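Local structure of uncharacterized protein (Bacteroides ovatus, 3P02) at residues I208-F213 / F276-S281; P78-R83 / T201-D206; F111-L116 / L149-F154; V29-S34 / L185-D190. The protein is of unknown function but joins an E-set-like beta domain to a C-terminal domain built round a large antiparallel sheet. All blocks are in the same frame, centred on the assembly; numbering follows the deposited sequence. Where two conformers were deposited one is given.

Interaction 1: I208-F213 / F276-S281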
# COMPACT_ATOMS: atom_id res chain seq x y z
N ILE A 208 -2.96 -2.70 14.96
CA ILE A 208 -4.20 -3.48 14.69
C ILE A 208 -5.26 -3.23 15.78
O ILE A 208 -6.45 -3.25 15.48
CB ILE A 208 -3.88 -4.98 14.57
CG1 ILE A 208 -3.03 -5.22 13.30
CG2 ILE A 208 -5.19 -5.82 14.53
CD1 ILE A 208 -2.49 -6.75 13.19
N ASN A 209 -4.85 -3.00 17.03
CA ASN A 209 -5.80 -2.75 18.12
C ASN A 209 -6.66 -1.50 17.91
O ASN A 209 -7.66 -1.34 18.61
CB ASN A 209 -5.03 -2.54 19.42
CG ASN A 209 -4.21 -3.74 19.78
OD1 ASN A 209 -4.64 -4.88 19.57
ND2 ASN A 209 -3.10 -3.50 20.46
N TYR A 210 -6.19 -0.58 17.02
CA TYR A 210 -6.81 0.74 16.85
C TYR A 210 -7.50 0.89 15.50
O TYR A 210 -7.83 2.00 15.11
CB TYR A 210 -5.74 1.84 17.08
CG TYR A 210 -5.33 1.81 18.54
CD1 TYR A 210 -6.13 2.40 19.51
CD2 TYR A 210 -4.22 1.07 18.96
CE1 TYR A 210 -5.85 2.25 20.87
CE2 TYR A 210 -3.93 0.91 20.32
CZ TYR A 210 -4.74 1.52 21.27
OH TYR A 210 -4.48 1.36 22.61
N LYS A 211 -7.70 -0.20 14.79
CA LYS A 211 -8.37 -0.15 13.49
C LYS A 211 -9.84 0.31 13.58
O LYS A 211 -10.64 -0.22 14.37
CB LYS A 211 -8.35 -1.54 12.84
CG LYS A 211 -6.96 -1.91 12.30
CD LYS A 211 -6.87 -3.39 11.87
CE LYS A 211 -7.74 -3.68 10.67
NZ LYS A 211 -7.77 -5.14 10.35
N VAL A 212 -10.17 1.30 12.76
CA VAL A 212 -11.54 1.82 12.64
C VAL A 212 -11.93 1.68 11.19
O VAL A 212 -11.23 2.19 10.30
CB VAL A 212 -11.67 3.28 13.14
CG1 VAL A 212 -13.09 3.79 12.89
CG2 VAL A 212 -11.30 3.38 14.62
N PHE A 213 -13.01 0.95 10.94
CA PHE A 213 -13.46 0.66 9.59
C PHE A 213 -14.47 1.68 9.12
O PHE A 213 -15.30 2.16 9.90
CB PHE A 213 -14.10 -0.73 9.54
CG PHE A 213 -13.17 -1.89 9.82
CD1 PHE A 213 -12.90 -2.29 11.14
CD2 PHE A 213 -12.53 -2.55 8.79
CE1 PHE A 213 -11.98 -3.32 11.40
CE2 PHE A 213 -11.63 -3.60 9.05
CZ PHE A 213 -11.37 -3.98 10.35
N PHE A 276 -13.13 6.29 22.04
CA PHE A 276 -12.33 5.07 22.06
C PHE A 276 -11.36 5.19 23.18
O PHE A 276 -11.11 6.29 23.68
CB PHE A 276 -11.62 4.80 20.73
CG PHE A 276 -10.41 5.66 20.53
CD1 PHE A 276 -10.52 6.97 20.07
CD2 PHE A 276 -9.13 5.16 20.83
CE1 PHE A 276 -9.39 7.78 19.96
CE2 PHE A 276 -8.01 5.98 20.75
CZ PHE A 276 -8.14 7.28 20.29
N VAL A 277 -10.77 4.06 23.57
CA VAL A 277 -9.82 4.03 24.66
C VAL A 277 -8.43 3.65 24.13
O VAL A 277 -8.33 2.69 23.34
CB VAL A 277 -10.32 3.02 25.73
CG1 VAL A 277 -9.29 2.81 26.84
CG2 VAL A 277 -11.66 3.47 26.32
N ASP A 278 -7.40 4.34 24.60
CA ASP A 278 -6.02 3.99 24.33
C ASP A 278 -5.59 3.22 25.58
O ASP A 278 -5.40 3.82 26.65
CB ASP A 278 -5.16 5.23 24.08
CG ASP A 278 -3.69 4.92 23.90
OD1 ASP A 278 -3.24 3.81 24.34
OD2 ASP A 278 -2.97 5.77 23.34
N TYR A 279 -5.51 1.89 25.49
CA TYR A 279 -5.18 1.07 26.65
C TYR A 279 -3.75 0.51 26.56
O TYR A 279 -3.40 -0.41 27.31
CB TYR A 279 -6.24 -0.07 26.79
CG TYR A 279 -6.26 -1.03 25.62
CD1 TYR A 279 -6.96 -0.73 24.46
CD2 TYR A 279 -5.60 -2.26 25.68
CE1 TYR A 279 -6.95 -1.59 23.36
CE2 TYR A 279 -5.62 -3.15 24.62
CZ TYR A 279 -6.31 -2.82 23.46
OH TYR A 279 -6.32 -3.68 22.38
N THR A 280 -2.91 1.05 25.63
CA THR A 280 -1.57 0.48 25.45
C THR A 280 -0.44 1.51 25.48
O THR A 280 0.70 1.09 25.70
CB THR A 280 -1.50 -0.31 24.11
OG1 THR A 280 -1.91 0.54 23.04
CG2 THR A 280 -2.39 -1.57 24.11
N SER A 281 -0.71 2.82 25.25
CA SER A 281 0.38 3.83 25.25
C SER A 281 1.02 4.04 26.60
O SER A 281 2.23 4.27 26.69
CB SER A 281 -0.15 5.20 24.82
OG SER A 281 -0.46 5.20 23.44
O HOH W 1 -5.38 -6.10 22.63
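Tyr210 and Thr280 reach toward each other tip to tip, and the polar contacts gather at this point. The Tyr210 OH donates to Thr280 OG1 at 2.7 Å and accepts a weak bond from Tyr279 N; a tyrosine suits the place because its long, rigid side chain ends in a hydroxyl able to give and take. Thr280 OG1 is also hydrogen-bonded to Asp206. Tyr279 OH lies 3.3 Å from Asn209 CG, the two side chains crossing at about a right angle. A water 2.6 Å from Tyr279 OH makes a weak bond to Asn209 OD1, while Asn236 also bonds that phenol.

Within 276-281, Asp278 shapes the turn that receives the Tyr210 phenol. Its CG stands anti to the backbone N (chi1 176°), directing the carboxylate forward along the chain. There OD1 accepts from Thr280 N at 3.1 Å, an Asx turn, and from Ser281 N at 2.9 Å. OD2 takes the Ser281 OG through its syn lone pair at 2.6 Å and pairs with Arg200. An alanine here would probably leave the Thr280 and Ser281 N-H groups and Ser281 OG without their acceptor, and Arg200 NH1 without this carboxylate.

Among apolar contacts, Tyr210 CD1 approaches Phe276 CE2 at 4.2 Å. The Tyr210 and Tyr279 rings are oblique, planes 34° apart. A carbonyl, Val277 O, lies at the Tyr210 ring edge, 3.5 Å from CE1.

Arg200 also makes a cation-pi contact with Tyr210. The contact lies where the chain enters strand 211-220, beside strand 192-196, and where it runs on from strand 262-278, whose Phe276 packs on strand 287-302.

Interaction 2: P78-R83 / T201-D206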
# COMPACT_ATOMS: atom_id res chain seq x y z
N PRO A 78 11.04 -5.11 14.60
CA PRO A 78 10.26 -6.10 13.82
C PRO A 78 8.87 -5.65 13.42
O PRO A 78 8.34 -6.17 12.43
CB PRO A 78 10.18 -7.33 14.75
CG PRO A 78 10.51 -6.81 16.11
CD PRO A 78 11.52 -5.72 15.87
N GLU A 79 8.29 -4.67 14.13
CA GLU A 79 6.97 -4.17 13.77
C GLU A 79 6.96 -3.45 12.41
O GLU A 79 5.89 -3.30 11.80
CB GLU A 79 6.42 -3.22 14.87
CG GLU A 79 7.15 -1.88 14.97
CD GLU A 79 8.41 -1.83 15.82
OE1 GLU A 79 9.02 -2.89 16.10
OE2 GLU A 79 8.81 -0.70 16.20
N LEU A 80 8.16 -3.00 11.94
CA LEU A 80 8.29 -2.29 10.66
C LEU A 80 8.63 -3.23 9.49
O LEU A 80 8.70 -2.79 8.34
CB LEU A 80 9.44 -1.28 10.77
CG LEU A 80 9.37 -0.21 11.89
CD1 LEU A 80 10.49 0.82 11.66
CD2 LEU A 80 8.02 0.51 11.89
N TYR A 81 8.91 -4.49 9.80
CA TYR A 81 9.43 -5.42 8.78
C TYR A 81 8.42 -5.79 7.72
O TYR A 81 7.22 -5.96 7.99
CB TYR A 81 9.90 -6.71 9.44
CG TYR A 81 11.17 -6.66 10.26
CD1 TYR A 81 11.81 -5.44 10.52
CD2 TYR A 81 11.75 -7.82 10.75
CE1 TYR A 81 13.00 -5.40 11.26
CE2 TYR A 81 12.90 -7.78 11.53
CZ TYR A 81 13.54 -6.57 11.76
OH TYR A 81 14.71 -6.57 12.50
N PHE A 82 8.96 -6.01 6.51
CA PHE A 82 8.18 -6.58 5.42
C PHE A 82 8.02 -8.05 5.74
O PHE A 82 8.98 -8.70 6.21
CB PHE A 82 8.92 -6.44 4.07
CG PHE A 82 9.08 -5.03 3.59
CD1 PHE A 82 8.04 -4.37 2.95
CD2 PHE A 82 10.30 -4.37 3.73
CE1 PHE A 82 8.20 -3.05 2.51
CE2 PHE A 82 10.45 -3.05 3.28
CZ PHE A 82 9.40 -2.40 2.68
N ARG A 83 6.83 -8.58 5.47
CA ARG A 83 6.54 -10.00 5.61
C ARG A 83 6.50 -10.60 4.24
O ARG A 83 6.04 -9.94 3.30
CB ARG A 83 5.18 -10.20 6.30
CG ARG A 83 5.16 -9.66 7.74
CD ARG A 83 3.82 -9.83 8.41
NE ARG A 83 3.41 -11.24 8.48
CZ ARG A 83 2.24 -11.65 8.98
NH1 ARG A 83 1.37 -10.78 9.46
NH2 ARG A 83 1.95 -12.95 8.99
N THR A 201 -0.23 4.50 13.07
CA THR A 201 0.10 4.43 11.64
C THR A 201 0.64 3.03 11.38
O THR A 201 0.84 2.26 12.33
CB THR A 201 1.17 5.49 11.23
OG1 THR A 201 2.42 5.08 11.79
CG2 THR A 201 0.84 6.94 11.70
N GLU A 202 1.06 2.77 10.14
CA GLU A 202 1.73 1.54 9.73
C GLU A 202 3.00 1.28 10.60
O GLU A 202 3.44 0.14 10.69
CB GLU A 202 2.10 1.65 8.24
CG GLU A 202 3.08 2.77 7.92
CD GLU A 202 3.58 2.82 6.49
OE1 GLU A 202 3.63 1.76 5.82
OE2 GLU A 202 3.95 3.93 6.03
N ASP A 203 3.59 2.33 11.24
CA ASP A 203 4.82 2.19 12.02
C ASP A 203 4.59 1.87 13.48
O ASP A 203 5.58 1.74 14.21
CB ASP A 203 5.66 3.47 11.93
CG ASP A 203 6.18 3.81 10.54
OD1 ASP A 203 6.30 2.88 9.71
OD2 ASP A 203 6.31 5.01 10.25
N TYR A 204 3.33 1.72 13.91
CA TYR A 204 3.07 1.46 15.34
C TYR A 204 2.89 -0.01 15.56
O TYR A 204 2.12 -0.65 14.84
CB TYR A 204 1.79 2.17 15.79
CG TYR A 204 1.99 3.64 16.10
CD1 TYR A 204 2.26 4.56 15.09
CD2 TYR A 204 1.81 4.12 17.39
CE1 TYR A 204 2.38 5.92 15.36
CE2 TYR A 204 1.98 5.48 17.69
CZ TYR A 204 2.28 6.37 16.67
OH TYR A 204 2.43 7.71 16.94
N GLU A 205 3.60 -0.55 16.56
CA GLU A 205 3.49 -1.97 16.87
C GLU A 205 2.05 -2.37 17.25
O GLU A 205 1.61 -3.46 16.86
CB GLU A 205 4.43 -2.30 18.03
CG GLU A 205 4.53 -3.78 18.32
CD GLU A 205 5.38 -4.12 19.53
OE1 GLU A 205 6.23 -3.29 19.91
OE2 GLU A 205 5.18 -5.22 20.10
N ASP A 206 1.32 -1.51 18.00
CA ASP A 206 -0.03 -1.89 18.44
C ASP A 206 -1.14 -1.47 17.47
O ASP A 206 -2.32 -1.53 17.84
CB ASP A 206 -0.31 -1.27 19.84
CG ASP A 206 -0.37 0.25 19.86
OD1 ASP A 206 -0.41 0.88 18.76
OD2 ASP A 206 -0.37 0.82 20.97
O HOH W 2 7.45 1.42 15.96
O HOH W 3 8.77 -4.12 18.36
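Glu79 and Glu205 bring the two backbones to 5.2 Å between their CA atoms, with Leu80 and Asp203 the next pair at 5.8 Å. Residues 78-80 form a short 3-10 turn. Across from them, 201-204 is a type I beta turn closed by a bond from Tyr204 N to Thr201 O. Thr201 OG1 reinforces it by accepting from Asp203 N at 3.0 Å, an ST turn, a role for which the short hydroxyl side chain of threonine is well suited.

No direct hydrogen bond joins the segments, and the side chains meet through their aliphatic parts. Glu79 CB lies 3.8 Å from Glu205 CB, methylene against methylene. The Leu80 methyl CD2 rests on Asp203, 3.6 Å from Asp203 O and close to its CB and OD1, and the Leu80 side chain also packs on Phe74 of helix 65-74.

Water then supplies the polar link. Glu79 CG, set between its backbone N and carbonyl carbon (chi1 69°), comes 4.0 Å from Asp203 O. One water donates to both Glu79 OE2 and Asp203 O, the latter at 2.6 Å. A second water bonds Glu79 OE1; its link to Glu205 OE1 is weak and doubtful, since Glu205 has two conformers. In the conformer given, the two carboxylates come near enough that their like charges may repel; the salt bridge of Glu79 to Arg77 would probably ease this.

The contact is a surface junction, partly water-bridged, between the loop after helix 65-74 in the N-terminal part and the loop joining strands 192-196 and 211-220 in the C-terminal part.

Interaction 3: F111-L116 / L149-F154. With EDO (1,2-ethanediol), chain G.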
# COMPACT_ATOMS: atom_id res chain seq x y z
N PHE A 111 -0.73 -11.03 -9.59
CA PHE A 111 -1.14 -10.86 -8.20
C PHE A 111 -2.64 -11.08 -8.08
O PHE A 111 -3.41 -10.58 -8.92
CB PHE A 111 -0.80 -9.44 -7.73
CG PHE A 111 0.69 -9.25 -7.54
CD1 PHE A 111 1.34 -9.73 -6.40
CD2 PHE A 111 1.46 -8.65 -8.53
CE1 PHE A 111 2.70 -9.52 -6.21
CE2 PHE A 111 2.84 -8.46 -8.35
CZ PHE A 111 3.45 -8.92 -7.20
N SER A 112 -3.06 -11.80 -7.02
CA SER A 112 -4.47 -12.07 -6.71
C SER A 112 -4.61 -11.80 -5.23
O SER A 112 -4.29 -12.66 -4.41
CB SER A 112 -4.84 -13.51 -7.07
OG SER A 112 -4.72 -13.71 -8.47
N LEU A 113 -4.95 -10.54 -4.87
CA LEU A 113 -4.88 -10.11 -3.48
C LEU A 113 -6.17 -10.02 -2.69
O LEU A 113 -6.15 -9.43 -1.60
CB LEU A 113 -4.17 -8.74 -3.44
CG LEU A 113 -2.86 -8.63 -4.28
CD1 LEU A 113 -2.24 -7.27 -4.12
CD2 LEU A 113 -1.82 -9.71 -3.85
N ASP A 114 -7.25 -10.65 -3.16
CA ASP A 114 -8.51 -10.64 -2.39
C ASP A 114 -8.26 -11.16 -1.00
O ASP A 114 -7.57 -12.18 -0.82
CB ASP A 114 -9.58 -11.48 -3.10
CG ASP A 114 -9.97 -10.91 -4.45
OD1 ASP A 114 -9.05 -10.61 -5.25
OD2 ASP A 114 -11.17 -10.88 -4.74
N GLY A 115 -8.72 -10.41 -0.01
CA GLY A 115 -8.55 -10.82 1.38
C GLY A 115 -7.21 -10.51 2.00
O GLY A 115 -7.03 -10.79 3.19
N LEU A 116 -6.25 -9.91 1.24
CA LEU A 116 -4.94 -9.57 1.79
C LEU A 116 -5.10 -8.60 2.94
O LEU A 116 -5.86 -7.63 2.81
CB LEU A 116 -4.03 -8.97 0.71
CG LEU A 116 -2.58 -8.70 1.14
CD1 LEU A 116 -1.83 -10.01 1.45
CD2 LEU A 116 -1.83 -7.91 0.07
N LEU A 149 9.26 -6.86 -4.54
CA LEU A 149 8.04 -6.18 -4.94
C LEU A 149 7.08 -6.06 -3.78
O LEU A 149 6.81 -7.05 -3.10
CB LEU A 149 7.34 -6.94 -6.08
CG LEU A 149 8.23 -7.30 -7.29
CD1 LEU A 149 7.39 -8.09 -8.29
CD2 LEU A 149 8.78 -6.01 -7.96
N ARG A 150 6.56 -4.83 -3.57
CA ARG A 150 5.61 -4.54 -2.50
C ARG A 150 4.24 -4.23 -3.09
O ARG A 150 4.11 -3.16 -3.70
CB ARG A 150 6.10 -3.34 -1.67
CG ARG A 150 5.70 -3.44 -0.21
CD ARG A 150 5.26 -2.12 0.37
NE ARG A 150 4.04 -2.29 1.15
CZ ARG A 150 3.56 -1.40 2.01
NH1 ARG A 150 4.21 -0.26 2.21
NH2 ARG A 150 2.44 -1.64 2.66
N PRO A 151 3.20 -5.09 -2.93
CA PRO A 151 1.89 -4.69 -3.47
C PRO A 151 1.26 -3.56 -2.64
O PRO A 151 1.28 -3.59 -1.39
CB PRO A 151 1.03 -5.97 -3.38
CG PRO A 151 1.70 -6.82 -2.31
CD PRO A 151 3.15 -6.41 -2.25
N ILE A 152 0.73 -2.55 -3.34
CA ILE A 152 0.03 -1.40 -2.75
C ILE A 152 -1.41 -1.47 -3.22
O ILE A 152 -1.65 -1.21 -4.40
CB ILE A 152 0.71 -0.05 -3.15
CG1 ILE A 152 2.21 -0.02 -2.77
CG2 ILE A 152 -0.04 1.18 -2.59
CD1 ILE A 152 2.49 -0.23 -1.24
N LEU A 153 -2.34 -1.85 -2.35
CA LEU A 153 -3.74 -1.91 -2.75
C LEU A 153 -4.32 -0.49 -2.83
O LEU A 153 -3.94 0.37 -2.03
CB LEU A 153 -4.53 -2.71 -1.71
CG LEU A 153 -4.36 -4.22 -1.74
CD1 LEU A 153 -4.84 -4.81 -0.43
CD2 LEU A 153 -5.08 -4.82 -2.95
N PHE A 154 -5.28 -0.29 -3.74
CA PHE A 154 -5.98 0.99 -3.76
C PHE A 154 -7.40 0.77 -4.22
O PHE A 154 -7.69 -0.22 -4.90
CB PHE A 154 -5.27 2.06 -4.62
CG PHE A 154 -5.30 1.85 -6.12
CD1 PHE A 154 -4.45 0.94 -6.73
CD2 PHE A 154 -6.13 2.62 -6.94
CE1 PHE A 154 -4.39 0.82 -8.11
CE2 PHE A 154 -6.09 2.49 -8.33
CZ PHE A 154 -5.22 1.58 -8.91
C1 EDO G . -5.84 -15.41 -3.47
O1 EDO G . -5.86 -16.43 -2.45
C2 EDO G . -6.37 -14.10 -2.92
O2 EDO G . -7.41 -14.39 -1.99
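Leu113 packs against Pro151 and Leu153 across backbones whose CA atoms stay 8.3 Å apart at both Phe111-Pro151 and Leu113-Leu153, too far for strand pairing, so side chains alone make the contact.

Along residues 149-154 of strand 146-154 the side chains alternate: Leu149, Pro151 and Leu153 point inward, Arg150 and Ile152 away. Leu113 makes the closest approach. With CD1 anti to its CA (chi2 -178°), the branch extends to set CD1 3.6 Å from Pro151 CB and 3.9 Å from Leu153 CD2, crossing the proline at about a right angle. Leu116 adds a looser touch, its CD2 4.3 Å from Leu153 CD1. Further along, Leu149 CD1 meets the edge of the Phe111 ring, 4.2 Å from CZ. Branched and ring hydrocarbons suit this buried site, since none brings a polar group needing a partner.

A type II beta turn joins Leu113 to Leu116, closed by Leu116 N donating to Leu113 O at 2.9 Å, and both side chains point inward. Gly115 fits the third position, where phi is +82°, a value glycine adopts easily. A bound ethanediol, probably from the crystallisation liquor, donates to Asp114 O within the turn.

Strand 104-112 of a four-stranded antiparallel sheet and strand 146-154 of the mixed sheet thus pack as in a beta sandwich, consistent with the immunoglobulin-like fold of the E-set clan.

Interaction 4: V29-S34 / L185-D190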
# COMPACT_ATOMS: atom_id res chain seq x y z
N VAL A 29 -2.05 -2.11 -7.08
CA VAL A 29 -3.09 -3.09 -7.40
C VAL A 29 -4.47 -2.56 -7.00
O VAL A 29 -4.75 -2.41 -5.80
CB VAL A 29 -2.82 -4.48 -6.74
CG1 VAL A 29 -3.90 -5.49 -7.17
CG2 VAL A 29 -1.41 -5.01 -7.11
N ARG A 30 -5.37 -2.38 -7.98
CA ARG A 30 -6.74 -1.95 -7.66
C ARG A 30 -7.56 -3.07 -7.06
O ARG A 30 -7.63 -4.16 -7.64
CB ARG A 30 -7.48 -1.39 -8.89
CG ARG A 30 -8.86 -0.88 -8.46
CD ARG A 30 -9.64 -0.28 -9.59
NE ARG A 30 -9.23 1.09 -9.88
CZ ARG A 30 -9.70 2.18 -9.29
NH1 ARG A 30 -10.48 2.08 -8.21
NH2 ARG A 30 -9.32 3.38 -9.69
N TYR A 31 -8.23 -2.78 -5.94
CA TYR A 31 -9.22 -3.65 -5.34
C TYR A 31 -10.58 -3.24 -5.94
O TYR A 31 -11.17 -2.22 -5.53
CB TYR A 31 -9.25 -3.57 -3.80
CG TYR A 31 -9.65 -4.87 -3.13
CD1 TYR A 31 -10.87 -5.49 -3.41
CD2 TYR A 31 -8.83 -5.48 -2.19
CE1 TYR A 31 -11.23 -6.70 -2.81
CE2 TYR A 31 -9.17 -6.69 -1.58
CZ TYR A 31 -10.39 -7.28 -1.87
OH TYR A 31 -10.71 -8.47 -1.27
N ALA A 32 -11.02 -3.98 -6.95
CA ALA A 32 -12.34 -3.76 -7.57
C ALA A 32 -13.26 -4.92 -7.09
O ALA A 32 -13.28 -5.17 -5.88
CB ALA A 32 -12.19 -3.73 -9.08
N ASN A 33 -13.98 -5.65 -8.00
CA ASN A 33 -14.75 -6.82 -7.56
C ASN A 33 -13.75 -7.87 -7.04
O ASN A 33 -14.03 -8.59 -6.08
CB ASN A 33 -15.59 -7.38 -8.72
CG ASN A 33 -16.79 -6.54 -9.12
OD1 ASN A 33 -17.32 -5.73 -8.35
ND2 ASN A 33 -17.30 -6.78 -10.33
N SER A 34 -12.55 -7.86 -7.64
CA SER A 34 -11.40 -8.69 -7.27
C SER A 34 -10.19 -7.77 -7.22
O SER A 34 -10.25 -6.66 -7.75
CB SER A 34 -11.21 -9.83 -8.28
OG SER A 34 -10.81 -9.34 -9.56
N LEU A 185 -5.95 5.69 4.59
CA LEU A 185 -7.10 4.79 4.54
C LEU A 185 -6.62 3.54 3.80
O LEU A 185 -6.25 3.62 2.62
CB LEU A 185 -8.33 5.45 3.85
CG LEU A 185 -9.28 6.25 4.78
CD1 LEU A 185 -8.57 7.10 5.80
CD2 LEU A 185 -10.37 7.01 4.00
N ASN A 186 -6.51 2.44 4.54
CA ASN A 186 -6.05 1.14 4.05
C ASN A 186 -7.21 0.37 3.47
O ASN A 186 -8.35 0.60 3.87
CB ASN A 186 -5.41 0.39 5.19
CG ASN A 186 -4.39 1.25 5.90
OD1 ASN A 186 -3.38 1.63 5.31
ND2 ASN A 186 -4.73 1.75 7.08
N VAL A 187 -6.94 -0.54 2.54
CA VAL A 187 -7.98 -1.25 1.81
C VAL A 187 -8.42 -2.58 2.42
O VAL A 187 -7.58 -3.41 2.74
CB VAL A 187 -7.47 -1.47 0.35
CG1 VAL A 187 -8.43 -2.36 -0.46
CG2 VAL A 187 -7.24 -0.14 -0.37
N VAL A 188 -9.76 -2.81 2.46
CA VAL A 188 -10.32 -4.11 2.83
C VAL A 188 -11.00 -4.68 1.56
O VAL A 188 -10.71 -5.81 1.15
CB VAL A 188 -11.30 -4.00 4.03
CG1 VAL A 188 -11.76 -5.39 4.48
CG2 VAL A 188 -10.65 -3.25 5.22
N THR A 189 -11.94 -3.92 0.97
CA THR A 189 -12.63 -4.31 -0.27
C THR A 189 -12.65 -3.10 -1.21
O THR A 189 -11.92 -2.12 -0.96
CB THR A 189 -14.07 -4.81 0.03
OG1 THR A 189 -14.85 -3.70 0.49
CG2 THR A 189 -14.13 -5.95 1.05
N ASP A 190 -13.51 -3.10 -2.23
CA ASP A 190 -13.59 -1.92 -3.08
C ASP A 190 -14.32 -0.75 -2.36
O ASP A 190 -14.15 0.39 -2.79
CB ASP A 190 -14.28 -2.23 -4.43
CG ASP A 190 -15.72 -2.73 -4.34
OD1 ASP A 190 -16.15 -3.13 -3.25
OD2 ASP A 190 -16.37 -2.85 -5.40
O HOH W 4 -11.85 -8.87 1.77
O HOH W 5 -14.58 -5.69 -3.50
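A water joins Ala32 to Asp190, donating to Ala32 O at 2.8 Å and accepting from Asp190 N at 3.1 Å. It bridges an interdomain contact: the hairpin between strands 182-187 and 192-196 of the large antiparallel sheet meets the loop that follows strand 25-30 of the mixed sheet.

Tyr31 carries the packing. Thr189 CA lies over one face of its ring in a CH-pi contact, 3.9 Å from the centroid and 16° off the normal, and Val188 C covers the same face nearer the rim. Val188 O comes closer still, 3.3 Å from Tyr31 CE2. Val187 adds its methyl CG1, which stands anti to the backbone N (chi1 173°) and comes 3.6 Å from Tyr31 CD2. A flat, broad ring suits such a bed of backbone, and its hydroxyl extends past it to bond Gly115 N and a water that also makes a weak bond to Val188 O. An alanine in its place would probably open a gap beneath Thr189 and deprive Gly115 N of its acceptor.

Asp190 continues the contact past the ring. Its CA makes a CA-H...O contact with Tyr31 O, and its CB sits close to two carbonyls, 3.3 Å from Tyr31 O and 3.4 Å from Ala32 O.

How the interactions relate
Interactions 3 and 4 lie closest, their centres about 8 Å apart, because strands 25-30 and 146-154 run side by side in the mixed sheet: Phe154 O meets Tyr31 N and Ile152 O meets Val29 N. Interaction 3 lies in the core between the two N-terminal sheets; interactions 2 and 4, centres about 21 Å apart, join the N-terminal part to the domain of the ten-stranded sheet. Along the chain, interactions 2 and 4 cross and interaction 3 falls within the span of each; interaction 1 follows all three. It lies within the large sheet's domain, touching interaction 2 through Thr280 and Asp206 and interaction 4 through Phe213 on Val188. Two spaced junctions would probably limit hinging between the domains.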